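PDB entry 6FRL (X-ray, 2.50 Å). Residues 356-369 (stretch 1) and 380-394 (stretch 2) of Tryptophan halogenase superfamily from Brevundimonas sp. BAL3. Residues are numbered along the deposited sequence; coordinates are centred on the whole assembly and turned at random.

Stretch 1, residues 356-369: ALIETGIERLKALF
Stretch 2 (380-394) DEFNDQTAREMERVR

Two helices pack nearly antiparallel, their N-to-C directions 159° apart and their axes approaching to 10.7 Å. The first runs from before A356 to A367, and L368 (phi/psi -117/24) leaves the helical region; the second is helical throughout 380-394. Register is set by three CA pairs: L357 CA to M390 CA at 8.3 Å, G361 CA to T386 CA at 7.5 Å and R364 CA to F382 CA at 6.9 Å, so the backbones draw together toward the C-terminal end of the first helix. The contact buries 582 Å² and uses a stripe of L357, T360, G361, R364, L365 and L368 against E381, F382, Q385, T386, E389, M390 and V393.

The principal bump is R364, a knob in the hole formed by F382, Q385, T386 and E389. Its chi angles are t, t, m and 119°. The aliphatic part lies over a face of the F382 ring, with R364 CD 4.0 Å from the ring centroid and 18° off its normal. Beyond it the guanidinium turns to the other helix: R364 NE donates to Q385 OE1 at 2.9 Å, R364 NH1 to E389 OE1 at 3.2 Å and R364 NH2 to E389 OE2 at 3.1 Å, a two-pronged salt bridge near the guanidinium plane. Arginine suits the site because its greasy stem and charged head meet different surfaces. E389 reaches it with chi1 and chi2 both t; Q385 (m, t) is steadied by Q385 NE2 donating to E381 OE1 at 2.8 Å.

F382 (chi1 t, chi2 -77°) starts sideways, but its ring comes nearer, passing beside G361. F382 CE2 is 3.9 Å from G361 O and 3.7 Å from L365 N; G361, having no side chain, presents bare backbone here. L368 (m, t) closes this end, its CD1 lying 3.8 Å from F382 CB.

At the other end L357 (m, t) points toward the second helix. L357 CD2 meets M390 SD at 3.7 Å and, more loosely, V393 CG2 at 4.5 Å; M390 folds m, m, m, so its end approaches although its CB points sideways.

T360 (chi1 p) points toward the second helix between these groups, its OG1 2.7 Å from E389 OE1 and 3.0 Å from L357 O. Water 1 donates to L357 O at 2.8 Å and to E389 OE1 at 3.1 Å, bridging the helices. Water 2 accepts from R364 NH1 at 2.9 Å and donates to T386 OG1 at 2.7 Å, while T386 OG1 (chi1 m) donates to F382 O at 2.7 Å.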

# COMPACT_ATOMS: atom_id res chain seq x y z
N ALA B 356 -13.36 1.41 -14.79
CA ALA B 356 -12.55 1.16 -13.61
C ALA B 356 -12.93 2.02 -12.40
O ALA B 356 -12.88 1.55 -11.26
CB ALA B 356 -11.09 1.37 -13.97
N LEU B 357 -13.29 3.27 -12.64
CA LEU B 357 -13.71 4.20 -11.58
C LEU B 357 -15.08 3.88 -10.98
O LEU B 357 -15.34 4.15 -9.78
CB LEU B 357 -13.62 5.64 -12.06
CG LEU B 357 -12.16 6.17 -12.30
CD1 LEU B 357 -12.15 7.30 -13.30
CD2 LEU B 357 -11.45 6.61 -11.01
N ILE B 358 -15.95 3.28 -11.80
CA ILE B 358 -17.23 2.68 -11.33
C ILE B 358 -16.94 1.50 -10.43
O ILE B 358 -17.48 1.42 -9.33
CB ILE B 358 -18.13 2.27 -12.52
CG1 ILE B 358 -18.66 3.54 -13.21
CG2 ILE B 358 -19.29 1.39 -12.06
CD1 ILE B 358 -19.02 3.35 -14.66
N GLU B 359 -16.05 0.61 -10.87
CA GLU B 359 -15.67 -0.57 -10.06
C GLU B 359 -15.10 -0.19 -8.67
O GLU B 359 -15.44 -0.80 -7.67
CB GLU B 359 -14.60 -1.41 -10.77
CG GLU B 359 -14.95 -2.03 -12.11
CD GLU B 359 -13.73 -2.71 -12.74
OE1 GLU B 359 -13.25 -3.73 -12.15
OE2 GLU B 359 -13.25 -2.21 -13.79
N THR B 360 -14.19 0.78 -8.63
CA THR B 360 -13.57 1.19 -7.39
C THR B 360 -14.62 1.85 -6.49
O THR B 360 -14.59 1.67 -5.27
CB THR B 360 -12.38 2.15 -7.61
OG1 THR B 360 -12.79 3.27 -8.40
CG2 THR B 360 -11.20 1.44 -8.29
N GLY B 361 -15.54 2.60 -7.11
CA GLY B 361 -16.63 3.25 -6.36
C GLY B 361 -17.52 2.24 -5.67
O GLY B 361 -17.85 2.40 -4.50
N ILE B 362 -17.86 1.18 -6.41
CA ILE B 362 -18.68 0.09 -5.89
C ILE B 362 -17.99 -0.68 -4.79
O ILE B 362 -18.61 -1.00 -3.79
CB ILE B 362 -19.13 -0.86 -7.02
CG1 ILE B 362 -20.18 -0.15 -7.89
CG2 ILE B 362 -19.74 -2.14 -6.46
CD1 ILE B 362 -20.21 -0.66 -9.31
N GLU B 363 -16.72 -1.03 -4.97
CA GLU B 363 -15.98 -1.77 -3.93
C GLU B 363 -15.96 -0.94 -2.65
O GLU B 363 -16.23 -1.46 -1.55
CB GLU B 363 -14.54 -2.13 -4.38
CG GLU B 363 -13.66 -2.90 -3.34
CD GLU B 363 -14.36 -4.01 -2.46
OE1 GLU B 363 -14.78 -5.08 -2.99
OE2 GLU B 363 -14.51 -3.80 -1.21
N ARG B 364 -15.72 0.36 -2.80
CA ARG B 364 -15.66 1.29 -1.68
C ARG B 364 -17.02 1.42 -0.95
O ARG B 364 -17.06 1.44 0.29
CB ARG B 364 -15.12 2.63 -2.19
CG ARG B 364 -14.71 3.63 -1.16
CD ARG B 364 -14.07 4.84 -1.84
NE ARG B 364 -12.73 4.51 -2.34
CZ ARG B 364 -12.31 4.55 -3.60
NH1 ARG B 364 -13.10 4.96 -4.60
NH2 ARG B 364 -11.05 4.21 -3.87
N LEU B 365 -18.12 1.48 -1.70
CA LEU B 365 -19.46 1.53 -1.14
C LEU B 365 -19.76 0.32 -0.28
O LEU B 365 -20.29 0.46 0.84
CB LEU B 365 -20.53 1.64 -2.24
CG LEU B 365 -22.00 1.60 -1.80
CD1 LEU B 365 -22.29 2.56 -0.67
CD2 LEU B 365 -22.90 1.88 -2.97
N LYS B 366 -19.44 -0.87 -0.80
CA LYS B 366 -19.55 -2.11 -0.02
C LYS B 366 -18.65 -2.13 1.24
O LYS B 366 -19.12 -2.45 2.33
CB LYS B 366 -19.26 -3.33 -0.90
CG LYS B 366 -20.32 -3.55 -1.99
CD LYS B 366 -20.22 -4.91 -2.66
CE LYS B 366 -19.02 -4.99 -3.60
NZ LYS B 366 -18.84 -6.39 -4.06
N ALA B 367 -17.38 -1.75 1.10
CA ALA B 367 -16.46 -1.73 2.26
C ALA B 367 -16.89 -0.73 3.38
O ALA B 367 -16.61 -0.94 4.56
CB ALA B 367 -15.02 -1.45 1.79
N LEU B 368 -17.56 0.35 2.98
CA LEU B 368 -18.02 1.39 3.90
C LEU B 368 -19.54 1.50 3.91
O LEU B 368 -20.06 2.55 4.28
CB LEU B 368 -17.39 2.76 3.54
CG LEU B 368 -15.86 2.84 3.54
CD1 LEU B 368 -15.35 4.11 2.87
CD2 LEU B 368 -15.31 2.76 4.96
N PHE B 369 -20.26 0.44 3.54
CA PHE B 369 -21.75 0.49 3.50
C PHE B 369 -22.33 1.02 4.80
O PHE B 369 -21.94 0.58 5.88
CB PHE B 369 -22.42 -0.86 3.17
CG PHE B 369 -23.79 -0.72 2.55
CD1 PHE B 369 -23.93 -0.47 1.20
CD2 PHE B 369 -24.94 -0.84 3.32
CE1 PHE B 369 -25.18 -0.34 0.62
CE2 PHE B 369 -26.20 -0.70 2.76
CZ PHE B 369 -26.33 -0.44 1.41
N ASP B 380 -16.62 10.81 5.32
CA ASP B 380 -15.32 11.49 5.21
C ASP B 380 -14.27 10.57 4.59
O ASP B 380 -13.58 10.99 3.67
CB ASP B 380 -14.84 12.03 6.55
CG ASP B 380 -15.64 13.26 7.03
OD1 ASP B 380 -16.48 13.83 6.29
OD2 ASP B 380 -15.40 13.65 8.17
N GLU B 381 -14.16 9.35 5.08
CA GLU B 381 -13.24 8.37 4.50
C GLU B 381 -13.55 8.07 3.02
O GLU B 381 -12.66 8.08 2.20
CB GLU B 381 -13.23 7.07 5.33
CG GLU B 381 -12.24 5.99 4.87
CD GLU B 381 -10.76 6.41 4.94
OE1 GLU B 381 -9.95 5.72 4.27
OE2 GLU B 381 -10.43 7.46 5.60
N PHE B 382 -14.82 7.79 2.69
CA PHE B 382 -15.23 7.55 1.29
C PHE B 382 -14.86 8.74 0.43
O PHE B 382 -14.29 8.57 -0.64
CB PHE B 382 -16.74 7.28 1.21
CG PHE B 382 -17.23 6.87 -0.18
CD1 PHE B 382 -17.42 7.81 -1.19
CD2 PHE B 382 -17.59 5.56 -0.44
CE1 PHE B 382 -17.89 7.43 -2.44
CE2 PHE B 382 -18.07 5.17 -1.70
CZ PHE B 382 -18.21 6.11 -2.70
N ASN B 383 -15.15 9.94 0.91
CA ASN B 383 -14.88 11.16 0.13
C ASN B 383 -13.41 11.38 -0.06
O ASN B 383 -12.99 11.76 -1.18
CB ASN B 383 -15.58 12.39 0.74
CG ASN B 383 -17.09 12.38 0.48
OD1 ASN B 383 -17.54 11.87 -0.55
ND2 ASN B 383 -17.87 12.95 1.41
N ASP B 384 -12.64 11.09 0.98
CA ASP B 384 -11.19 11.23 0.93
C ASP B 384 -10.52 10.23 -0.03
O ASP B 384 -9.69 10.61 -0.85
CB ASP B 384 -10.57 11.16 2.35
CG ASP B 384 -9.10 11.58 2.35
OD1 ASP B 384 -8.79 12.76 2.06
OD2 ASP B 384 -8.24 10.72 2.60
N GLN B 385 -10.88 8.96 0.07
CA GLN B 385 -10.33 7.94 -0.83
C GLN B 385 -10.63 8.33 -2.29
O GLN B 385 -9.73 8.38 -3.12
CB GLN B 385 -10.89 6.53 -0.52
CG GLN B 385 -10.50 5.94 0.82
CD GLN B 385 -11.00 4.51 1.05
OE1 GLN B 385 -11.38 3.78 0.12
NE2 GLN B 385 -10.99 4.08 2.32
N THR B 386 -11.91 8.60 -2.57
CA THR B 386 -12.38 8.92 -3.94
C THR B 386 -11.62 10.10 -4.57
O THR B 386 -11.17 10.03 -5.73
CB THR B 386 -13.91 9.19 -3.94
OG1 THR B 386 -14.61 8.11 -3.29
CG2 THR B 386 -14.43 9.38 -5.36
N ALA B 387 -11.48 11.17 -3.81
CA ALA B 387 -10.75 12.38 -4.23
C ALA B 387 -9.28 12.04 -4.57
O ALA B 387 -8.83 12.37 -5.67
CB ALA B 387 -10.78 13.46 -3.14
N ARG B 388 -8.57 11.37 -3.66
CA ARG B 388 -7.18 11.06 -3.89
C ARG B 388 -7.03 10.18 -5.12
O ARG B 388 -6.13 10.41 -5.94
CB ARG B 388 -6.49 10.40 -2.67
CG ARG B 388 -6.58 11.16 -1.35
CD ARG B 388 -5.89 12.52 -1.33
NE ARG B 388 -6.60 13.63 -2.00
CZ ARG B 388 -7.62 14.37 -1.49
NH1 ARG B 388 -8.16 14.14 -0.29
NH2 ARG B 388 -8.13 15.38 -2.19
N GLU B 389 -7.92 9.19 -5.27
CA GLU B 389 -7.85 8.25 -6.40
C GLU B 389 -8.03 8.98 -7.77
O GLU B 389 -7.29 8.73 -8.76
CB GLU B 389 -8.86 7.09 -6.20
CG GLU B 389 -9.21 6.24 -7.43
CD GLU B 389 -10.17 5.11 -7.10
OE1 GLU B 389 -11.38 5.32 -7.27
OE2 GLU B 389 -9.74 4.02 -6.65
N MET B 390 -8.98 9.90 -7.82
CA MET B 390 -9.18 10.71 -9.02
C MET B 390 -7.94 11.52 -9.34
O MET B 390 -7.53 11.57 -10.50
CB MET B 390 -10.42 11.64 -8.88
CG MET B 390 -11.76 10.90 -8.95
SD MET B 390 -12.13 10.20 -10.57
CE MET B 390 -12.46 11.70 -11.51
N GLU B 391 -7.31 12.10 -8.33
CA GLU B 391 -6.11 12.90 -8.52
C GLU B 391 -4.95 12.02 -9.04
O GLU B 391 -4.17 12.44 -9.93
CB GLU B 391 -5.69 13.63 -7.21
CG GLU B 391 -6.62 14.77 -6.75
CD GLU B 391 -6.36 15.20 -5.31
OE1 GLU B 391 -5.55 14.57 -4.58
OE2 GLU B 391 -6.97 16.18 -4.87
N ARG B 392 -4.83 10.80 -8.48
CA ARG B 392 -3.79 9.87 -8.93
C ARG B 392 -3.98 9.43 -10.39
O ARG B 392 -3.01 9.28 -11.12
CB ARG B 392 -3.67 8.68 -7.98
CG ARG B 392 -3.38 9.03 -6.52
CD ARG B 392 -1.98 9.51 -6.30
NE ARG B 392 -1.77 10.87 -6.81
CZ ARG B 392 -2.17 11.98 -6.21
NH1 ARG B 392 -2.83 11.95 -5.04
NH2 ARG B 392 -1.92 13.16 -6.79
N VAL B 393 -5.22 9.32 -10.86
CA VAL B 393 -5.47 9.01 -12.29
C VAL B 393 -5.23 10.24 -13.19
O VAL B 393 -4.65 10.13 -14.28
CB VAL B 393 -6.90 8.46 -12.52
CG1 VAL B 393 -7.21 8.26 -14.01
CG2 VAL B 393 -7.09 7.15 -11.76
N ARG B 394 -5.72 11.39 -12.75
CA ARG B 394 -5.38 12.66 -13.42
C ARG B 394 -3.87 12.83 -13.72
O ARG B 394 -3.48 13.06 -14.87
CB ARG B 394 -5.89 13.82 -12.57
CG ARG B 394 -5.64 15.22 -13.12
CD ARG B 394 -5.69 16.22 -12.00
NE ARG B 394 -4.68 15.95 -10.97
CZ ARG B 394 -4.62 16.58 -9.79
NH1 ARG B 394 -5.51 17.52 -9.50
NH2 ARG B 394 -3.66 16.26 -8.91
O HOH W 1 -14.26 6.09 -8.04
O HOH W 2 -15.61 6.35 -5.15